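Local coordinates for protein cellulose 1,4-beta-cellobiosidase (Thermobifida fusca, PDB 4JJJ) that probably hydrolyses cellulose to cellobiose as a family 48 glycoside hydrolase, this chain being the catalytic (alpha/alpha)6 portion of a longer, modular enzyme, at residues Y175-E185 with Q403-S411; L441-T452 with L505-A513. The protein carries 1 engineered substitution. One frame throughout, in Å; residues are numbered along the deposited sequence.

Contact 1 of 2, residues Y175-E185 with Q403-S411; sequences YQRGARESVWE and QPVWNDPPS. With CA (calcium ion), chain E; BGC (beta-D-glucopyranose), chain D; BGC (beta-D-glucopyranose), chain B; BGC (beta-D-glucopyranose), chain C.
Asp408 meets Ser182 and Glu185 because its CG lies anti to the backbone N (chi1 -167°), while Glu185, with CG anti to its carbonyl carbon, extends beyond CG to the same calcium ion. Two irregular loops of the GH48 (alpha/alpha)6 catalytic module are thus joined by a calcium site. Asp408 OD1 binds the metal at 2.3 Å and Glu185 grips it with both carboxylate oxygens, the two carboxylate planes standing 86° apart; Arg180 O, two waters and Glu560 also bind it. Glu185 OE1 further accepts from Ser182 N on its anti lone pair and from Ser182 OG above the carboxylate plane, whereas Asp408 OD2 is paired with Arg551. Between the backbones, Asn407 N donates to Ala179 O over 2.9 Å, and Ala179 CB packs 3.3 Å from Val405 O. On the sugar side, Trp406 and Tyr175 meet obliquely, ring planes 44° apart, with Trp406 CZ2 lying 3.6 Å from Tyr175 OH, which is hydrogen-bonded to Ala41 O. Both aromatics line the glycan pocket. Trp406 NE1 donates to O3 of the chain D glucose at 3.0 Å, and O3 sits at the indole edge near the ring plane. A leucine in place of Trp406 would probably leave that O3 without its indole donor and open a gap beside the Tyr175 hydroxyl. Tyr175 CD2 rests against the same sugar, 3.6 Å from its C3.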
loop_
_atom_site.group_PDB
_atom_site.type_symbol
_atom_site.label_atom_id
_atom_site.label_comp_id
_atom_site.label_asym_id
_atom_site.label_seq_id
_atom_site.Cartn_x
_atom_site.Cartn_y
_atom_site.Cartn_z
ATOM N N TYR A 175 3.539 10.005 6.956
ATOM C CA TYR A 175 4.418 9.199 7.812
ATOM C C TYR A 175 5.870 9.497 7.610
ATOM O O TYR A 175 6.397 9.427 6.499
ATOM C CB TYR A 175 4.120 7.694 7.536
ATOM C CG TYR A 175 2.685 7.354 7.678
ATOM C CD1 TYR A 175 2.130 7.192 8.892
ATOM C CD2 TYR A 175 1.916 7.202 6.551
ATOM C CE1 TYR A 175 0.748 7.002 9.040
ATOM C CE2 TYR A 175 0.542 6.992 6.637
ATOM C CZ TYR A 175 -0.032 6.834 7.864
ATOM O OH TYR A 175 -1.373 6.569 8.099
ATOM N N GLN A 176 6.511 9.761 8.762
ATOM C CA GLN A 176 7.930 10.073 8.827
ATOM C C GLN A 176 8.626 9.620 10.123
ATOM O O GLN A 176 9.886 9.530 10.139
ATOM C CB GLN A 176 8.306 11.565 8.691
ATOM C CG GLN A 176 7.959 12.257 7.438
ATOM C CD GLN A 176 8.952 11.973 6.341
ATOM O OE1 GLN A 176 10.058 12.620 6.240
ATOM N NE2 GLN A 176 8.632 11.016 5.508
ATOM N N ARG A 177 7.891 9.290 11.133
ATOM C CA ARG A 177 8.484 9.235 12.530
ATOM C C ARG A 177 8.338 7.906 13.180
ATOM O O ARG A 177 8.136 7.737 14.390
ATOM C CB ARG A 177 7.943 10.414 13.410
ATOM C CG ARG A 177 8.388 11.758 12.785
ATOM C CD ARG A 177 7.990 12.978 13.599
ATOM N NE ARG A 177 6.583 13.155 13.687
ATOM C CZ ARG A 177 5.951 14.108 14.351
ATOM N NH1 ARG A 177 6.674 14.983 15.008
ATOM N NH2 ARG A 177 4.621 14.214 14.315
ATOM N N GLY A 178 8.498 6.889 12.348
ATOM C CA GLY A 178 8.710 5.554 12.900
ATOM C C GLY A 178 7.448 4.761 13.248
ATOM O O GLY A 178 6.278 5.118 12.879
ATOM N N ALA A 179 7.654 3.622 13.861
ATOM C CA ALA A 179 6.625 2.687 14.096
ATOM C C ALA A 179 5.462 3.077 14.908
ATOM O O ALA A 179 4.376 2.490 14.824
ATOM C CB ALA A 179 7.222 1.389 14.677
ATOM N N ARG A 180 5.650 4.078 15.790
ATOM C CA ARG A 180 4.620 4.438 16.729
ATOM C C ARG A 180 3.883 5.639 16.247
ATOM O O ARG A 180 3.039 6.131 16.939
ATOM C CB ARG A 180 5.270 4.662 18.131
ATOM C CG ARG A 180 5.567 3.331 18.804
ATOM C CD ARG A 180 5.920 3.515 20.284
ATOM N NE ARG A 180 4.832 4.015 21.069
ATOM C CZ ARG A 180 4.890 4.185 22.397
ATOM N NH1 ARG A 180 6.011 3.857 23.065
ATOM N NH2 ARG A 180 3.848 4.684 23.054
ATOM N N GLU A 181 4.221 6.135 15.077
ATOM C CA GLU A 181 3.517 7.331 14.572
ATOM C C GLU A 181 2.303 6.801 13.736
ATOM O O GLU A 181 2.484 6.402 12.576
ATOM C CB GLU A 181 4.436 8.193 13.730
ATOM C CG GLU A 181 3.770 9.445 13.213
ATOM C CD GLU A 181 4.529 10.146 12.148
ATOM O OE1 GLU A 181 5.062 9.475 11.180
ATOM O OE2 GLU A 181 4.790 11.412 12.248
ATOM N N SER A 182 1.110 6.859 14.318
ATOM C CA SER A 182 -0.108 6.483 13.625
ATOM C C SER A 182 -0.588 7.598 12.656
ATOM O O SER A 182 -0.020 8.686 12.554
ATOM C CB SER A 182 -1.138 6.271 14.632
ATOM O OG SER A 182 -1.742 7.508 15.084
ATOM N N VAL A 183 -1.635 7.242 11.889
ATOM C CA VAL A 183 -2.305 8.204 10.957
ATOM C C VAL A 183 -2.705 9.465 11.677
ATOM O O VAL A 183 -2.826 10.554 11.103
ATOM C CB VAL A 183 -3.510 7.483 10.298
ATOM C CG1 VAL A 183 -4.544 7.088 11.344
ATOM C CG2 VAL A 183 -4.050 8.299 9.126
ATOM N N TRP A 184 -2.973 9.352 13.002
ATOM C CA TRP A 184 -3.435 10.494 13.856
ATOM C C TRP A 184 -2.298 11.406 14.277
ATOM O O TRP A 184 -2.586 12.473 14.800
ATOM C CB TRP A 184 -4.129 9.989 15.081
ATOM C CG TRP A 184 -5.282 9.136 14.794
ATOM C CD1 TRP A 184 -5.267 7.772 14.661
ATOM C CD2 TRP A 184 -6.547 9.574 14.358
ATOM N NE1 TRP A 184 -6.534 7.327 14.273
ATOM C CE2 TRP A 184 -7.332 8.426 14.076
ATOM C CE3 TRP A 184 -7.138 10.823 14.262
ATOM C CZ2 TRP A 184 -8.666 8.525 13.613
ATOM C CZ3 TRP A 184 -8.451 10.913 13.823
ATOM C CH2 TRP A 184 -9.198 9.799 13.543
ATOM N N GLU A 185 -1.037 10.971 14.077
ATOM C CA GLU A 185 0.143 11.590 14.731
ATOM C C GLU A 185 1.140 12.171 13.793
ATOM O O GLU A 185 2.203 12.557 14.215
ATOM C CB GLU A 185 0.773 10.558 15.671
ATOM C CG GLU A 185 -0.116 10.145 16.876
ATOM C CD GLU A 185 0.330 8.919 17.578
ATOM O OE1 GLU A 185 0.656 7.947 16.913
ATOM O OE2 GLU A 185 0.339 8.853 18.802
ATOM N N GLN A 403 4.212 -7.572 13.484
ATOM C CA GLN A 403 3.617 -6.271 13.187
ATOM C C GLN A 403 4.585 -5.425 12.334
ATOM O O GLN A 403 5.052 -4.387 12.700
ATOM C CB GLN A 403 3.209 -5.501 14.464
ATOM C CG GLN A 403 4.333 -5.456 15.523
ATOM C CD GLN A 403 4.010 -4.592 16.700
ATOM O OE1 GLN A 403 2.966 -3.870 16.763
ATOM N NE2 GLN A 403 5.034 -4.484 17.603
ATOM N N PRO A 404 4.904 -5.895 11.132
ATOM C CA PRO A 404 5.897 -5.127 10.339
ATOM C C PRO A 404 5.578 -3.663 10.178
ATOM O O PRO A 404 4.457 -3.331 9.832
ATOM C CB PRO A 404 5.849 -5.863 8.974
ATOM C CG PRO A 404 5.357 -7.233 9.290
ATOM C CD PRO A 404 4.336 -7.033 10.342
ATOM N N VAL A 405 6.563 -2.837 10.409
ATOM C CA VAL A 405 6.524 -1.429 10.121
ATOM C C VAL A 405 5.628 -0.611 11.033
ATOM O O VAL A 405 6.161 0.285 11.704
ATOM C CB VAL A 405 6.305 -1.070 8.658
ATOM C CG1 VAL A 405 6.467 0.401 8.458
ATOM C CG2 VAL A 405 7.289 -1.865 7.752
ATOM N N TRP A 406 4.323 -0.788 10.941
ATOM C CA TRP A 406 3.353 0.010 11.747
ATOM C C TRP A 406 3.133 -0.775 13.062
ATOM O O TRP A 406 2.860 -2.002 13.057
ATOM C CB TRP A 406 1.986 0.093 11.084
ATOM C CG TRP A 406 1.768 1.099 10.023
ATOM C CD1 TRP A 406 2.660 1.835 9.343
ATOM C CD2 TRP A 406 0.445 1.478 9.578
ATOM N NE1 TRP A 406 1.951 2.667 8.452
ATOM C CE2 TRP A 406 0.595 2.464 8.599
ATOM C CE3 TRP A 406 -0.795 1.099 9.948
ATOM C CZ2 TRP A 406 -0.522 3.046 7.996
ATOM C CZ3 TRP A 406 -1.941 1.722 9.336
ATOM C CH2 TRP A 406 -1.752 2.639 8.400
ATOM N N ASN A 407 3.218 -0.051 14.199
ATOM C CA ASN A 407 2.787 -0.638 15.487
ATOM C C ASN A 407 1.603 0.083 16.157
ATOM O O ASN A 407 1.167 -0.211 17.210
ATOM C CB ASN A 407 3.947 -0.569 16.445
ATOM C CG ASN A 407 5.209 -1.345 16.088
ATOM O OD1 ASN A 407 6.249 -1.209 16.851
ATOM N ND2 ASN A 407 5.198 -2.147 15.081
ATOM N N ASP A 408 1.094 1.115 15.457
ATOM C CA ASP A 408 -0.069 1.931 15.875
ATOM C C ASP A 408 -1.015 2.135 14.723
ATOM O O ASP A 408 -1.035 3.210 14.165
ATOM C CB ASP A 408 0.454 3.254 16.466
ATOM C CG ASP A 408 -0.613 4.034 17.219
ATOM O OD1 ASP A 408 -0.166 5.087 17.763
ATOM O OD2 ASP A 408 -1.742 3.600 17.323
ATOM N N PRO A 409 -1.827 1.113 14.404
ATOM C CA PRO A 409 -1.989 -0.171 15.022
ATOM C C PRO A 409 -0.995 -1.210 14.455
ATOM O O PRO A 409 -0.438 -1.026 13.402
ATOM C CB PRO A 409 -3.396 -0.546 14.594
ATOM C CG PRO A 409 -3.494 -0.042 13.209
ATOM C CD PRO A 409 -2.799 1.298 13.284
ATOM N N PRO A 410 -0.849 -2.322 15.185
ATOM C CA PRO A 410 -0.073 -3.440 14.616
ATOM C C PRO A 410 -0.540 -3.752 13.206
ATOM O O PRO A 410 -1.712 -3.972 12.994
ATOM C CB PRO A 410 -0.340 -4.553 15.587
ATOM C CG PRO A 410 -0.672 -3.850 16.910
ATOM C CD PRO A 410 -1.500 -2.692 16.462
ATOM N N SER A 411 0.415 -3.744 12.262
ATOM C CA SER A 411 0.149 -3.714 10.847
ATOM C C SER A 411 -0.553 -4.955 10.308
ATOM O O SER A 411 -1.155 -4.908 9.216
ATOM C CB SER A 411 1.382 -3.530 10.012
ATOM O OG SER A 411 2.237 -4.665 10.203
HETATM CA CA CA E . 1.410 6.474 18.619
HETATM C C2 BGC D . 1.732 3.125 4.287
HETATM C C3 BGC D . 2.696 4.218 4.748
HETATM C C4 BGC D . 3.783 4.365 3.733
HETATM C C5 BGC D . 3.296 4.621 2.332
HETATM C C6 BGC D . 4.399 4.735 1.287
HETATM C C1 BGC D . 1.374 3.397 2.854
HETATM O O1 BGC D . 0.541 2.334 2.363
HETATM O O2 BGC D . 0.550 3.014 5.110
HETATM O O3 BGC D . 3.259 3.764 6.004
HETATM O O4 BGC D . 4.415 5.627 4.146
HETATM O O5 BGC D . 2.465 3.507 1.967
HETATM O O6 BGC D . 5.211 3.526 1.337
HETATM C C2 BGC B . 6.328 7.137 3.861
HETATM C C3 BGC B . 7.812 7.163 3.914
HETATM C C4 BGC B . 8.381 6.528 5.195
HETATM C C5 BGC B . 7.688 5.147 5.325
HETATM C C6 BGC B . 8.243 4.445 6.556
HETATM C C1 BGC B . 5.840 5.715 4.077
HETATM O O2 BGC B . 5.860 7.666 2.646
HETATM O O3 BGC B . 8.180 8.485 3.751
HETATM O O4 BGC B . 9.800 6.245 5.054
HETATM O O5 BGC B . 6.265 5.223 5.335
HETATM O O6 BGC B . 7.621 5.055 7.707
HETATM C C2 BGC C . 12.051 6.619 5.611
HETATM C C3 BGC C . 13.117 7.676 5.814
HETATM C C4 BGC C . 13.126 8.711 4.704
HETATM C C5 BGC C . 11.745 9.246 4.431
HETATM C C6 BGC C . 11.605 10.125 3.245
HETATM C C1 BGC C . 10.692 7.320 5.365
HETATM O O2 BGC C . 11.962 5.696 6.688
HETATM O O3 BGC C . 14.421 7.041 5.910
HETATM O O4 BGC C . 13.975 9.799 5.207
HETATM O O5 BGC C . 10.801 8.150 4.221
HETATM O O6 BGC C . 10.302 10.665 3.134
HETATM O O HOH W 1 5.529 3.097 10.648
HETATM O O HOH W 2 2.008 2.712 13.203
HETATM O O HOH W 3 2.208 4.385 19.767
HETATM O O HOH W 4 -1.860 4.314 11.719
HETATM O O HOH W 5 3.142 7.605 19.720
#

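Contact 2 of 2, residues L441-T452 with L505-A513; sequences LDKWVPWAIQHT and LAKTLMYYA. With CA (calcium ion), chain G; FE (Fe (III) ion), chain M.
Val445 and Leu509 meet at the apolar centre, Val445 CG1 lying 3.7 Å from Leu509 CD2, where helices 435-450 and 499-516 of the (alpha/alpha)6 fold pack together. The short axes approach to 11.2 Å and cross at -135°, so the helices run roughly antiparallel but well splayed. Ile449 CG1 touches the same Leu509 methyl, which therefore rests against both branched side chains. Toward one end, Leu505 CD1 meets Trp444 CH2 and, more distantly, Ala448 CB; Thr508 CG2, set anti to the backbone N, comes 3.7 Å from Trp444 CZ3, while its hydroxyl bonds Ala504 O within its own helix. Thr452 and Leu505 reach each other tip to tip, OG1 to CD2, and OG1 also hydrogen-bonds Ala448 O. Toward the other end stands Tyr512: Val445 CG2 makes a CH-pi contact over one ring face, 4.0 Å from the centroid and 15° off the normal, as Leu441 CB packs against Tyr512 CD1. At the polar edge Tyr512 OH donates to Asp442 OD1 over 2.7 Å, arriving on the anti side, somewhat out of the carboxylate plane, with the carboxylate and ring planes 76° apart. Asp442 OD2 binds a calcium ion at 2.2 Å, as Glu438 does, and calcium-bound water 6 donates to OD1. The carboxylate thus divides its oxygens between metal and phenol, a sharing that probably limits its rotation and couples the tyrosine to the ion.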
loop_
_atom_site.group_PDB
_atom_site.type_symbol
_atom_site.label_atom_id
_atom_site.label_comp_id
_atom_site.label_asym_id
_atom_site.label_seq_id
_atom_site.Cartn_x
_atom_site.Cartn_y
_atom_site.Cartn_z
ATOM N N LEU A 441 -3.356 -22.314 0.184
ATOM C CA LEU A 441 -4.788 -22.173 0.067
ATOM C C LEU A 441 -5.574 -23.287 0.756
ATOM O O LEU A 441 -6.595 -23.045 1.432
ATOM C CB LEU A 441 -5.115 -22.174 -1.410
ATOM C CG LEU A 441 -4.717 -20.910 -2.127
ATOM C CD1 LEU A 441 -4.626 -21.136 -3.638
ATOM C CD2 LEU A 441 -5.733 -19.810 -1.861
ATOM N N ASP A 442 -5.072 -24.554 0.668
ATOM C CA ASP A 442 -5.823 -25.644 1.254
ATOM C C ASP A 442 -5.927 -25.496 2.768
ATOM O O ASP A 442 -6.890 -26.052 3.339
ATOM C CB ASP A 442 -5.159 -26.984 0.852
ATOM C CG ASP A 442 -5.480 -27.423 -0.600
ATOM O OD1 ASP A 442 -6.332 -26.910 -1.306
ATOM O OD2 ASP A 442 -4.745 -28.387 -0.981
ATOM N N LYS A 443 -4.939 -24.874 3.406
ATOM C CA LYS A 443 -5.025 -24.613 4.829
ATOM C C LYS A 443 -5.708 -23.282 5.170
ATOM O O LYS A 443 -6.396 -23.179 6.175
ATOM C CB LYS A 443 -3.620 -24.691 5.373
ATOM C CG LYS A 443 -3.590 -24.542 6.887
ATOM C CD LYS A 443 -2.248 -24.832 7.553
ATOM C CE LYS A 443 -2.336 -24.726 9.081
ATOM N NZ LYS A 443 -1.061 -25.149 9.799
ATOM N N TRP A 444 -5.535 -22.277 4.348
ATOM C CA TRP A 444 -6.146 -20.963 4.639
ATOM C C TRP A 444 -7.619 -20.899 4.406
ATOM O O TRP A 444 -8.350 -20.283 5.173
ATOM C CB TRP A 444 -5.385 -19.847 3.786
ATOM C CG TRP A 444 -5.814 -18.464 4.033
ATOM C CD1 TRP A 444 -5.188 -17.569 4.889
ATOM C CD2 TRP A 444 -6.902 -17.773 3.453
ATOM N NE1 TRP A 444 -5.820 -16.398 4.875
ATOM C CE2 TRP A 444 -6.919 -16.475 4.040
ATOM C CE3 TRP A 444 -7.877 -18.099 2.541
ATOM C CZ2 TRP A 444 -7.853 -15.512 3.680
ATOM C CZ3 TRP A 444 -8.840 -17.152 2.219
ATOM C CH2 TRP A 444 -8.821 -15.901 2.769
ATOM N N VAL A 445 -8.066 -21.493 3.294
ATOM C CA VAL A 445 -9.453 -21.379 2.848
ATOM C C VAL A 445 -10.446 -21.898 3.905
ATOM O O VAL A 445 -11.339 -21.163 4.281
ATOM C CB VAL A 445 -9.658 -21.986 1.443
ATOM C CG1 VAL A 445 -11.140 -22.127 1.069
ATOM C CG2 VAL A 445 -8.988 -21.117 0.389
ATOM N N PRO A 446 -10.219 -23.060 4.476
ATOM C CA PRO A 446 -11.132 -23.490 5.532
ATOM C C PRO A 446 -11.225 -22.577 6.708
ATOM O O PRO A 446 -12.307 -22.404 7.253
ATOM C CB PRO A 446 -10.660 -24.887 5.898
ATOM C CG PRO A 446 -9.739 -25.313 4.856
ATOM C CD PRO A 446 -9.252 -24.123 4.097
ATOM N N TRP A 447 -10.101 -22.005 7.106
ATOM C CA TRP A 447 -10.041 -21.104 8.196
ATOM C C TRP A 447 -10.861 -19.900 7.884
ATOM O O TRP A 447 -11.645 -19.423 8.711
ATOM C CB TRP A 447 -8.575 -20.637 8.478
ATOM C CG TRP A 447 -8.442 -19.584 9.435
ATOM C CD1 TRP A 447 -8.642 -19.634 10.797
ATOM C CD2 TRP A 447 -7.976 -18.255 9.169
ATOM N NE1 TRP A 447 -8.346 -18.438 11.376
ATOM C CE2 TRP A 447 -7.950 -17.556 10.400
ATOM C CE3 TRP A 447 -7.677 -17.542 7.988
ATOM C CZ2 TRP A 447 -7.603 -16.217 10.515
ATOM C CZ3 TRP A 447 -7.315 -16.209 8.080
ATOM C CH2 TRP A 447 -7.305 -15.532 9.395
ATOM N N ALA A 448 -10.702 -19.334 6.699
ATOM C CA ALA A 448 -11.490 -18.174 6.346
ATOM C C ALA A 448 -12.969 -18.442 6.285
ATOM O O ALA A 448 -13.771 -17.696 6.853
ATOM C CB ALA A 448 -11.027 -17.592 4.990
ATOM N N ILE A 449 -13.340 -19.533 5.618
ATOM C CA ILE A 449 -14.740 -19.989 5.551
ATOM C C ILE A 449 -15.356 -20.135 6.945
ATOM O O ILE A 449 -16.501 -19.670 7.169
ATOM C CB ILE A 449 -14.833 -21.272 4.682
ATOM C CG1 ILE A 449 -14.496 -20.918 3.229
ATOM C CG2 ILE A 449 -16.233 -21.869 4.833
ATOM C CD1 ILE A 449 -14.449 -22.151 2.347
ATOM N N GLN A 450 -14.607 -20.743 7.841
ATOM C CA GLN A 450 -15.052 -21.040 9.230
ATOM C C GLN A 450 -15.359 -19.794 10.019
ATOM O O GLN A 450 -16.005 -19.863 11.054
ATOM C CB GLN A 450 -13.932 -21.743 9.935
ATOM C CG GLN A 450 -13.738 -23.183 9.583
ATOM C CD GLN A 450 -14.647 -23.739 8.476
ATOM O OE1 GLN A 450 -14.157 -24.078 7.373
ATOM N NE2 GLN A 450 -15.965 -23.962 8.806
ATOM N N HIS A 451 -14.846 -18.638 9.570
ATOM C CA HIS A 451 -15.079 -17.346 10.211
ATOM C C HIS A 451 -15.866 -16.378 9.374
ATOM O O HIS A 451 -15.871 -15.193 9.679
ATOM C CB HIS A 451 -13.690 -16.753 10.646
ATOM C CG HIS A 451 -13.022 -17.614 11.641
ATOM N ND1 HIS A 451 -12.194 -18.672 11.305
ATOM C CD2 HIS A 451 -13.120 -17.645 12.995
ATOM C CE1 HIS A 451 -11.872 -19.349 12.376
ATOM N NE2 HIS A 451 -12.396 -18.736 13.415
ATOM N N THR A 452 -16.580 -16.887 8.395
ATOM C CA THR A 452 -17.439 -16.094 7.533
ATOM C C THR A 452 -18.878 -16.537 7.679
ATOM O O THR A 452 -19.151 -17.762 7.705
ATOM C CB THR A 452 -16.959 -16.271 6.054
ATOM O OG1 THR A 452 -15.624 -15.771 5.915
ATOM C CG2 THR A 452 -17.809 -15.487 5.110
ATOM N N LEU A 505 -12.495 -11.404 -0.434
ATOM C CA LEU A 505 -12.710 -12.738 0.096
ATOM C C LEU A 505 -13.499 -13.576 -0.938
ATOM O O LEU A 505 -13.123 -14.705 -1.240
ATOM C CB LEU A 505 -13.433 -12.654 1.436
ATOM C CG LEU A 505 -13.794 -14.001 2.068
ATOM C CD1 LEU A 505 -12.550 -14.856 2.235
ATOM C CD2 LEU A 505 -14.543 -13.736 3.366
ATOM N N ALA A 506 -14.541 -13.011 -1.504
ATOM C CA ALA A 506 -15.338 -13.688 -2.500
ATOM C C ALA A 506 -14.431 -14.093 -3.675
ATOM O O ALA A 506 -14.535 -15.251 -4.171
ATOM C CB ALA A 506 -16.429 -12.846 -3.006
ATOM N N LYS A 507 -13.550 -13.189 -4.157
ATOM C CA LYS A 507 -12.675 -13.548 -5.266
ATOM C C LYS A 507 -11.722 -14.664 -4.906
ATOM O O LYS A 507 -11.460 -15.582 -5.707
ATOM C CB LYS A 507 -11.983 -12.341 -5.781
ATOM C CG LYS A 507 -12.864 -11.406 -6.614
ATOM C CD LYS A 507 -12.107 -10.272 -7.193
ATOM C CE LYS A 507 -11.751 -9.188 -6.166
ATOM N NZ LYS A 507 -10.562 -8.354 -6.613
ATOM N N THR A 508 -11.106 -14.531 -3.742
ATOM C CA THR A 508 -10.167 -15.533 -3.324
ATOM C C THR A 508 -10.799 -16.913 -3.396
ATOM O O THR A 508 -10.199 -17.867 -3.928
ATOM C CB THR A 508 -9.716 -15.277 -1.825
ATOM O OG1 THR A 508 -9.040 -14.042 -1.796
ATOM C CG2 THR A 508 -8.713 -16.262 -1.349
ATOM N N LEU A 509 -11.988 -17.000 -2.877
ATOM C CA LEU A 509 -12.737 -18.254 -2.838
ATOM C C LEU A 509 -13.131 -18.762 -4.252
ATOM O O LEU A 509 -13.041 -19.952 -4.522
ATOM C CB LEU A 509 -13.992 -18.103 -1.942
ATOM C CG LEU A 509 -13.649 -17.890 -0.431
ATOM C CD1 LEU A 509 -14.877 -17.580 0.373
ATOM C CD2 LEU A 509 -12.942 -19.081 0.139
ATOM N N MET A 510 -13.506 -17.857 -5.114
ATOM C CA MET A 510 -13.880 -18.208 -6.497
ATOM C C MET A 510 -12.684 -18.745 -7.284
ATOM O O MET A 510 -12.840 -19.793 -7.935
ATOM C CB MET A 510 -14.482 -17.002 -7.200
ATOM C CG MET A 510 -15.959 -16.787 -6.789
ATOM S SD MET A 510 -16.775 -15.565 -7.829
ATOM C CE MET A 510 -15.807 -14.072 -7.588
ATOM N N TYR A 511 -11.547 -18.054 -7.260
ATOM C CA TYR A 511 -10.350 -18.534 -8.002
ATOM C C TYR A 511 -9.980 -19.886 -7.496
ATOM O O TYR A 511 -9.599 -20.821 -8.271
ATOM C CB TYR A 511 -9.207 -17.506 -7.912
ATOM C CG TYR A 511 -9.419 -16.286 -8.750
ATOM C CD1 TYR A 511 -9.727 -15.083 -8.163
ATOM C CD2 TYR A 511 -9.234 -16.314 -10.126
ATOM C CE1 TYR A 511 -9.883 -13.961 -8.969
ATOM C CE2 TYR A 511 -9.401 -15.235 -10.950
ATOM C CZ TYR A 511 -9.772 -14.038 -10.397
ATOM O OH TYR A 511 -9.906 -12.878 -11.100
ATOM N N TYR A 512 -9.965 -20.044 -6.156
ATOM C CA TYR A 512 -9.631 -21.337 -5.576
ATOM C C TYR A 512 -10.611 -22.440 -5.960
ATOM O O TYR A 512 -10.206 -23.567 -6.306
ATOM C CB TYR A 512 -9.620 -21.211 -4.069
ATOM C CG TYR A 512 -9.402 -22.532 -3.333
ATOM C CD1 TYR A 512 -8.144 -23.180 -3.317
ATOM C CD2 TYR A 512 -10.445 -23.067 -2.616
ATOM C CE1 TYR A 512 -7.951 -24.401 -2.598
ATOM C CE2 TYR A 512 -10.260 -24.294 -1.945
ATOM C CZ TYR A 512 -9.026 -24.899 -1.927
ATOM O OH TYR A 512 -8.866 -26.013 -1.189
ATOM N N ALA A 513 -11.877 -22.098 -5.927
ATOM C CA ALA A 513 -12.903 -23.075 -6.314
ATOM C C ALA A 513 -12.805 -23.481 -7.745
ATOM O O ALA A 513 -13.031 -24.661 -8.039
ATOM C CB ALA A 513 -14.284 -22.497 -6.042
HETATM CA CA CA G . -5.445 -29.620 -2.718
HETATM FE FE FE M . -12.341 -19.810 15.374
HETATM O O HOH W 6 -6.841 -27.944 -3.761
HETATM O O HOH W 7 -7.508 -30.147 -3.758
HETATM O O HOH W 8 -5.464 -31.820 -2.509
HETATM O O HOH W 9 -14.274 -19.476 15.342
HETATM O O HOH W 10 -13.125 -21.617 14.942
#

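Contacts 1 and 2 belong to one GH48 catalytic module and follow each other along the chain, the first closing before the second opens. Their centres are 29 Å apart and their nearest atoms about 12 Å, so they do not touch. Contact 1, centred 14 Å from the chain centre, borders bound glucose directly, whereas contact 2 lies farther out, at 22 Å, and the Leu505 side chain is about 12 Å from a bound glucose. Helix 416-432, which follows the 403-411 loop, packs on side chains of contact 2. Calcium serves each differently: in contact 1 it bridges both segments, in contact 2 only one of the two segments supplies a ligand, Asp442, with Glu438 from the same helix.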